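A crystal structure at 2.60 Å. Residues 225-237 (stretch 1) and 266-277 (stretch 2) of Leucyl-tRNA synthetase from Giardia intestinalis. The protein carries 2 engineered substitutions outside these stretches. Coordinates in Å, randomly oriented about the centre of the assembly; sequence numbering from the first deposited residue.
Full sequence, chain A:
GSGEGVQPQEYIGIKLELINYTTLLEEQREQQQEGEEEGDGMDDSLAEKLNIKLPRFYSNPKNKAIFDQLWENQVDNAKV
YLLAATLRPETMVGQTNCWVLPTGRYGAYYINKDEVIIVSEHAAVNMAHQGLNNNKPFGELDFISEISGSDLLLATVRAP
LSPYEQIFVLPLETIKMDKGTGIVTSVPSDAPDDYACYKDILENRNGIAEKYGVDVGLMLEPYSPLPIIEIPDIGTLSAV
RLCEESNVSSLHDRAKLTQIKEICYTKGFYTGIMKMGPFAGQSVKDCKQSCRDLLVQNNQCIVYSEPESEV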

ATOM      1  N   PRO A 225      -9.187  -4.580  -9.687  1.00 26.75           N
ATOM      2  CA  PRO A 225      -8.921  -3.176 -10.012  1.00 21.65           C
ATOM      3  C   PRO A 225     -10.201  -2.351  -9.996  1.00 21.38           C
ATOM      4  O   PRO A 225     -11.274  -2.870 -10.300  1.00 25.22           O
ATOM      5  CB  PRO A 225      -8.365  -3.251 -11.427  1.00 25.45           C
ATOM      6  CG  PRO A 225      -7.724  -4.589 -11.499  1.00 25.80           C
ATOM      7  CD  PRO A 225      -8.599  -5.496 -10.682  1.00 24.89           C
ATOM      8  N   LEU A 226     -10.085  -1.081  -9.630  1.00 20.31           N
ATOM      9  CA  LEU A 226     -11.249  -0.216  -9.487  1.00 22.10           C
ATOM     10  C   LEU A 226     -11.294   0.897 -10.537  1.00 23.98           C
ATOM     11  O   LEU A 226     -10.260   1.491 -10.837  1.00 25.50           O
ATOM     12  CB  LEU A 226     -11.258   0.395  -8.083  1.00 23.74           C
ATOM     13  CG  LEU A 226     -12.022  -0.290  -6.940  1.00 25.75           C
ATOM     14  CD1 LEU A 226     -12.390  -1.749  -7.198  1.00 21.22           C
ATOM     15  CD2 LEU A 226     -11.247  -0.140  -5.640  1.00 22.28           C
ATOM     16  N   PRO A 227     -12.495   1.192 -11.085  1.00 22.85           N
ATOM     17  CA  PRO A 227     -12.717   2.282 -12.045  1.00 18.17           C
ATOM     18  C   PRO A 227     -12.656   3.676 -11.400  1.00 26.11           C
ATOM     19  O   PRO A 227     -13.678   4.370 -11.303  1.00 23.72           O
ATOM     20  CB  PRO A 227     -14.132   2.002 -12.548  1.00 19.97           C
ATOM     21  CG  PRO A 227     -14.786   1.293 -11.428  1.00 22.48           C
ATOM     22  CD  PRO A 227     -13.727   0.415 -10.862  1.00 24.87           C
ATOM     23  N   ILE A 228     -11.466   4.083 -10.965  1.00 24.77           N
ATOM     24  CA  ILE A 228     -11.324   5.321 -10.190  1.00 24.13           C
ATOM     25  C   ILE A 228     -11.221   6.555 -11.083  1.00 22.49           C
ATOM     26  O   ILE A 228     -11.702   7.631 -10.731  1.00 30.50           O
ATOM     27  CB  ILE A 228     -10.136   5.269  -9.182  1.00 24.90           C
ATOM     28  CG1 ILE A 228      -8.818   4.931  -9.884  1.00 22.50           C
ATOM     29  CG2 ILE A 228     -10.408   4.242  -8.104  1.00 27.06           C
ATOM     30  CD1 ILE A 228      -7.586   5.399  -9.134  1.00 21.49           C
ATOM     31  N   ILE A 229     -10.614   6.384 -12.245  1.00 20.82           N
ATOM     32  CA  ILE A 229     -10.375   7.487 -13.152  1.00 28.31           C
ATOM     33  C   ILE A 229     -10.820   7.112 -14.558  1.00 28.27           C
ATOM     34  O   ILE A 229     -10.466   6.041 -15.062  1.00 29.42           O
ATOM     35  CB  ILE A 229      -8.872   7.901 -13.140  1.00 28.19           C
ATOM     36  CG1 ILE A 229      -8.505   8.506 -11.775  1.00 27.74           C
ATOM     37  CG2 ILE A 229      -8.565   8.890 -14.269  1.00 30.02           C
ATOM     38  CD1 ILE A 229      -7.017   8.628 -11.499  1.00 25.22           C
ATOM     39  N   GLU A 230     -11.615   7.985 -15.171  1.00 24.58           N
ATOM     40  CA  GLU A 230     -11.981   7.842 -16.567  1.00 24.81           C
ATOM     41  C   GLU A 230     -11.125   8.753 -17.432  1.00 27.51           C
ATOM     42  O   GLU A 230     -11.115   9.974 -17.269  1.00 26.09           O
ATOM     43  CB  GLU A 230     -13.463   8.159 -16.795  1.00 27.53           C
ATOM     44  CG  GLU A 230     -13.877   8.063 -18.270  1.00 28.12           C
ATOM     45  CD  GLU A 230     -15.322   8.444 -18.531  1.00 41.14           C
ATOM     46  OE1 GLU A 230     -16.089   8.667 -17.564  1.00 40.62           O
ATOM     47  OE2 GLU A 230     -15.704   8.515 -19.721  1.00 42.06           O
ATOM     48  N   ILE A 231     -10.405   8.140 -18.357  1.00 27.95           N
ATOM     49  CA  ILE A 231      -9.704   8.883 -19.382  1.00 30.61           C
ATOM     50  C   ILE A 231     -10.532   8.841 -20.670  1.00 34.75           C
ATOM     51  O   ILE A 231     -10.692   7.773 -21.269  1.00 33.36           O
ATOM     52  CB  ILE A 231      -8.287   8.336 -19.607  1.00 29.82           C
ATOM     53  CG1 ILE A 231      -7.496   8.380 -18.293  1.00 32.55           C
ATOM     54  CG2 ILE A 231      -7.583   9.135 -20.689  1.00 32.01           C
ATOM     55  CD1 ILE A 231      -6.227   7.541 -18.282  1.00 28.74           C
ATOM     56  N   PRO A 232     -11.085  10.003 -21.082  1.00 41.49           N
ATOM     57  CA  PRO A 232     -11.814  10.134 -22.349  1.00 40.27           C
ATOM     58  C   PRO A 232     -11.009   9.550 -23.505  1.00 44.10           C
ATOM     59  O   PRO A 232      -9.805   9.805 -23.612  1.00 40.97           O
ATOM     60  CB  PRO A 232     -11.934  11.650 -22.527  1.00 42.16           C
ATOM     61  CG  PRO A 232     -11.914  12.189 -21.130  1.00 38.39           C
ATOM     62  CD  PRO A 232     -10.994  11.292 -20.364  1.00 33.19           C
ATOM     63  N   ASP A 233     -11.675   8.767 -24.351  1.00 40.84           N
ATOM     64  CA  ASP A 233     -11.044   8.075 -25.479  1.00 40.97           C
ATOM     65  C   ASP A 233     -10.417   6.732 -25.086  1.00 44.83           C
ATOM     66  O   ASP A 233      -9.906   6.005 -25.950  1.00 49.13           O
ATOM     67  CB  ASP A 233     -10.018   8.972 -26.179  1.00 46.17           C
ATOM     68  N   ILE A 234     -10.448   6.406 -23.791  1.00 37.32           N
ATOM     69  CA  ILE A 234      -9.977   5.099 -23.318  1.00 32.37           C
ATOM     70  C   ILE A 234     -11.004   4.438 -22.398  1.00 37.63           C
ATOM     71  O   ILE A 234     -11.504   3.356 -22.712  1.00 35.89           O
ATOM     72  CB  ILE A 234      -8.584   5.159 -22.643  1.00 30.05           C
ATOM     73  CG1 ILE A 234      -7.536   5.742 -23.599  1.00 34.22           C
ATOM     74  CG2 ILE A 234      -8.145   3.770 -22.223  1.00 33.28           C
ATOM     75  CD1 ILE A 234      -6.213   6.144 -22.935  1.00 33.83           C
ATOM     76  N   GLY A 235     -11.320   5.094 -21.279  1.00 32.58           N
ATOM     77  CA  GLY A 235     -12.310   4.591 -20.327  1.00 29.70           C
ATOM     78  C   GLY A 235     -11.822   4.506 -18.889  1.00 32.30           C
ATOM     79  O   GLY A 235     -10.909   5.243 -18.495  1.00 30.51           O
ATOM     80  N   THR A 236     -12.414   3.603 -18.104  1.00 30.09           N
ATOM     81  CA  THR A 236     -12.110   3.548 -16.672  1.00 26.57           C
ATOM     82  C   THR A 236     -10.954   2.670 -16.203  1.00 31.96           C
ATOM     83  O   THR A 236     -10.208   3.086 -15.319  1.00 41.54           O
ATOM     84  CB  THR A 236     -13.342   3.315 -15.766  1.00 29.64           C
ATOM     85  OG1 THR A 236     -14.281   2.421 -16.390  1.00 28.08           O
ATOM     86  CG2 THR A 236     -13.999   4.652 -15.429  1.00 28.29           C
ATOM     87  N   LEU A 237     -10.780   1.473 -16.737  1.00 28.74           N
ATOM     88  CA  LEU A 237      -9.629   0.669 -16.277  1.00 30.13           C
ATOM     89  C   LEU A 237      -8.494   0.764 -17.287  1.00 28.90           C
ATOM     90  O   LEU A 237      -8.088  -0.237 -17.883  1.00 34.32           O
ATOM     91  CB  LEU A 237     -10.011  -0.793 -16.007  1.00 23.14           C
ATOM     92  CG  LEU A 237     -11.033  -1.175 -14.930  1.00 28.08           C
ATOM     93  CD1 LEU A 237     -11.037  -2.689 -14.780  1.00 36.34           C
ATOM     94  CD2 LEU A 237     -10.771  -0.544 -13.580  1.00 21.40           C
ATOM     95  N   THR A 266       0.241  10.504 -18.266  1.00 36.43           N
ATOM     96  CA  THR A 266       0.080  11.793 -18.951  1.00 36.33           C
ATOM     97  C   THR A 266      -1.384  12.125 -19.214  1.00 35.25           C
ATOM     98  O   THR A 266      -1.868  13.159 -18.752  1.00 37.00           O
ATOM     99  CB  THR A 266       0.909  11.889 -20.260  1.00 37.65           C
ATOM    100  OG1 THR A 266       2.263  11.507 -19.993  1.00 40.07           O
ATOM    101  CG2 THR A 266       0.898  13.311 -20.814  1.00 31.89           C
ATOM    102  N   LYS A 267      -2.083  11.258 -19.945  1.00 30.76           N
ATOM    103  CA  LYS A 267      -3.497  11.475 -20.232  1.00 33.66           C
ATOM    104  C   LYS A 267      -4.290  11.530 -18.939  1.00 37.32           C
ATOM    105  O   LYS A 267      -5.188  12.363 -18.788  1.00 36.78           O
ATOM    106  CB  LYS A 267      -4.061  10.390 -21.147  1.00 39.71           C
ATOM    107  CG  LYS A 267      -3.737  10.579 -22.616  1.00 42.85           C
ATOM    108  CD  LYS A 267      -4.628   9.711 -23.495  1.00 48.29           C
ATOM    109  CE  LYS A 267      -4.292   9.869 -24.968  1.00 54.12           C
ATOM    110  NZ  LYS A 267      -4.593  11.248 -25.459  1.00 60.13           N
ATOM    111  N   GLY A 268      -3.938  10.645 -18.006  1.00 34.26           N
ATOM    112  CA  GLY A 268      -4.531  10.626 -16.674  1.00 33.33           C
ATOM    113  C   GLY A 268      -4.545  11.993 -16.026  1.00 38.57           C
ATOM    114  O   GLY A 268      -5.598  12.485 -15.634  1.00 40.13           O
ATOM    115  N   PHE A 269      -3.377  12.620 -15.936  1.00 35.15           N
ATOM    116  CA  PHE A 269      -3.272  13.921 -15.300  1.00 33.07           C
ATOM    117  C   PHE A 269      -4.047  15.004 -16.061  1.00 42.08           C
ATOM    118  O   PHE A 269      -4.847  15.730 -15.461  1.00 44.90           O
ATOM    119  CB  PHE A 269      -1.804  14.326 -15.089  1.00 36.12           C
ATOM    120  CG  PHE A 269      -1.630  15.744 -14.616  1.00 38.78           C
ATOM    121  CD1 PHE A 269      -1.957  16.103 -13.312  1.00 37.83           C
ATOM    122  CD2 PHE A 269      -1.158  16.729 -15.484  1.00 41.72           C
ATOM    123  CE1 PHE A 269      -1.806  17.417 -12.871  1.00 42.66           C
ATOM    124  CE2 PHE A 269      -1.005  18.048 -15.050  1.00 45.46           C
ATOM    125  CZ  PHE A 269      -1.326  18.389 -13.739  1.00 42.54           C
ATOM    126  N   TYR A 270      -3.829  15.101 -17.370  1.00 39.72           N
ATOM    127  CA  TYR A 270      -4.420  16.195 -18.149  1.00 37.73           C
ATOM    128  C   TYR A 270      -5.912  16.047 -18.415  1.00 39.71           C
ATOM    129  O   TYR A 270      -6.646  17.031 -18.349  1.00 47.01           O
ATOM    130  CB  TYR A 270      -3.652  16.431 -19.456  1.00 36.83           C
ATOM    131  CG  TYR A 270      -2.281  17.035 -19.227  1.00 46.67           C
ATOM    132  CD1 TYR A 270      -2.141  18.313 -18.669  1.00 48.01           C
ATOM    133  CD2 TYR A 270      -1.127  16.331 -19.556  1.00 39.24           C
ATOM    134  CE1 TYR A 270      -0.883  18.869 -18.451  1.00 44.40           C
ATOM    135  CE2 TYR A 270       0.131  16.878 -19.341  1.00 42.86           C
ATOM    136  CZ  TYR A 270       0.244  18.144 -18.785  1.00 50.36           C
ATOM    137  OH  TYR A 270       1.490  18.682 -18.572  1.00 53.34           O
ATOM    138  N   THR A 271      -6.360  14.825 -18.697  1.00 37.48           N
ATOM    139  CA  THR A 271      -7.750  14.594 -19.102  1.00 35.26           C
ATOM    140  C   THR A 271      -8.560  13.744 -18.118  1.00 37.55           C
ATOM    141  O   THR A 271      -9.787  13.682 -18.220  1.00 36.43           O
ATOM    142  CB  THR A 271      -7.833  13.948 -20.498  1.00 37.05           C
ATOM    143  OG1 THR A 271      -7.156  12.690 -20.481  1.00 41.42           O
ATOM    144  CG2 THR A 271      -7.198  14.847 -21.559  1.00 35.90           C
ATOM    145  N   GLY A 272      -7.877  13.108 -17.168  1.00 37.15           N
ATOM    146  CA  GLY A 272      -8.510  12.175 -16.233  1.00 33.66           C
ATOM    147  C   GLY A 272      -9.565  12.788 -15.339  1.00 30.27           C
ATOM    148  O   GLY A 272      -9.399  13.897 -14.844  1.00 34.52           O
ATOM    149  N   ILE A 273     -10.660  12.059 -15.147  1.00 33.47           N
ATOM    150  CA  ILE A 273     -11.767  12.514 -14.305  1.00 31.64           C
ATOM    151  C   ILE A 273     -12.065  11.480 -13.233  1.00 27.07           C
ATOM    152  O   ILE A 273     -12.297  10.311 -13.534  1.00 29.96           O
ATOM    153  CB  ILE A 273     -13.040  12.812 -15.140  1.00 33.13           C
ATOM    154  CG1 ILE A 273     -12.872  14.140 -15.883  1.00 33.27           C
ATOM    155  CG2 ILE A 273     -14.291  12.853 -14.248  1.00 27.40           C
ATOM    156  CD1 ILE A 273     -13.663  14.225 -17.157  1.00 43.75           C
ATOM    157  N   MET A 274     -12.029  11.917 -11.982  1.00 25.01           N
ATOM    158  CA  MET A 274     -12.323  11.046 -10.861  1.00 27.03           C
ATOM    159  C   MET A 274     -13.736  10.495 -10.971  1.00 28.47           C
ATOM    160  O   MET A 274     -14.679  11.226 -11.267  1.00 32.09           O
ATOM    161  CB  MET A 274     -12.140  11.795  -9.540  1.00 29.60           C
ATOM    162  CG  MET A 274     -10.708  12.243  -9.287  1.00 31.19           C
ATOM    163  SD  MET A 274      -9.525  10.888  -9.080  1.00 33.36           S
ATOM    164  CE  MET A 274     -10.011  10.202  -7.502  1.00 32.31           C
ATOM    165  N   LYS A 275     -13.875   9.198 -10.735  1.00 26.95           N
ATOM    166  CA  LYS A 275     -15.168   8.533 -10.861  1.00 30.09           C
ATOM    167  C   LYS A 275     -15.575   7.920  -9.538  1.00 27.87           C
ATOM    168  O   LYS A 275     -16.724   7.540  -9.346  1.00 28.27           O
ATOM    169  CB  LYS A 275     -15.103   7.455 -11.947  1.00 29.32           C
ATOM    170  CG  LYS A 275     -14.903   7.992 -13.355  1.00 24.35           C
ATOM    171  CD  LYS A 275     -16.223   8.135 -14.098  1.00 33.95           C
ATOM    172  CE  LYS A 275     -16.902   9.444 -13.817  1.00 34.41           C
ATOM    173  NZ  LYS A 275     -18.360   9.239 -13.937  1.00 45.11           N
ATOM    174  N   MET A 276     -14.604   7.823  -8.638  1.00 30.04           N
ATOM    175  CA  MET A 276     -14.802   7.274  -7.304  1.00 28.76           C
ATOM    176  C   MET A 276     -14.128   8.175  -6.283  1.00 26.05           C
ATOM    177  O   MET A 276     -13.309   9.025  -6.635  1.00 29.21           O
ATOM    178  CB  MET A 276     -14.225   5.857  -7.214  1.00 24.15           C
ATOM    179  CG  MET A 276     -15.023   4.801  -7.968  1.00 29.08           C
ATOM    180  SD  MET A 276     -14.218   3.185  -8.030  1.00 31.68           S
ATOM    181  CE  MET A 276     -14.130   2.781  -6.273  1.00 24.05           C
ATOM    182  N   GLY A 277     -14.476   7.978  -5.020  1.00 28.03           N
ATOM    183  CA  GLY A 277     -13.893   8.737  -3.930  1.00 28.00           C
ATOM    184  C   GLY A 277     -14.668  10.010  -3.656  1.00 32.07           C
ATOM    185  O   GLY A 277     -15.689  10.260  -4.292  1.00 37.33           O
TER

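What holds the two backbones together? A short antiparallel ladder does, in which Ile 229 and Glu 230 run beside Met 274 and Ile 273. Glu 230 and Ile 273 form the hydrogen-bonded pair: Glu 230 N donates to Ile 273 O at 2.9 Å, nearly in line, and Ile 273 N returns a bond to Glu 230 O at 3.0 Å. Ile 229 and Met 274 are the non-hydrogen-bonded pair, so their CA atoms lie closer, Ile 229 CA being 4.7 Å from Met 274 CA, against 5.2 Å between Glu 230 CA and Ile 273 CA. Just past them, Lys 275 N donates to Ile 228 O at 2.7 Å, continuing the hydrogen bonding beyond the strand residues. The same carbonyls also receive CA-H...O contacts, as where Ile 229 CA lies 3.4 Å from Ile 273 O and Gly 272 CA lies 3.6 Å from Glu 230 O.

Where do side chains pack across the contact? Alternation along the strands puts Ile 229 and Met 274 on one face of the sheet, where Ile 229 CG1 comes within 3.7 Å of Met 274 SD. Beyond the ladder, Met 276 points toward stretch 1 and has the largest area covered by it. Its methyl carbon CE sits 3.8 Å from Leu 226 CG, while its sulfur SD is 3.9 Å from Pro 227 CG and 4.0 Å from Ile 228 CG2. The unbranched thioether thus touches three successive residues. Ile 231 packs against the helix of stretch 2: its CG2 atom is 3.8 Å from Lys 267 CB and 3.6 Å from Thr 271 OG1, and its CD1 atom is 3.9 Å from Gly 268 N. Pro 232 closes over the end of that helix, its CD atom 3.4 Å from Thr 271 O, and the methyl CD1 of Ile 234 reaches within 3.9 Å of Lys 267 CD.

What steric fit and internal hydrogen bonds shape each stretch for this contact? Gly 272, the first residue to leave helical angles, links helix to strand in a confined space: a CB built here would clash with Gly 268 O and crowd Ile 229 CG2. The Thr 271 hydroxyl donates its proton back to the helix, with OG1 2.6 Å from Lys 267 O. Stretch 1 folds back on itself, with Ile 231 N bonded to Gly 235 O at 2.9 Å and Gly 235 N to Ile 231 O at 2.8 Å.

What do the charged side chains contribute? Here the packing comes mainly from aliphatic carbons. Glu 230 OE1 lies 3.5 Å from Lys 275 CD, and Lys 275 CG rests 4.0 Å from Thr 236 CG2. The opposite charges are near each other, with Glu 230 OE1 4.3 Å from Lys 275 NZ, but that is beyond salt-bridge range; any attraction is longer-ranged. Lys 275 starts toward stretch 1 at its CB, 3.5 Å from Pro 227 O, yet its end leads away; the contacts are made along the chain from CB to CD, with strand residues and with Pro 227 and Thr 236.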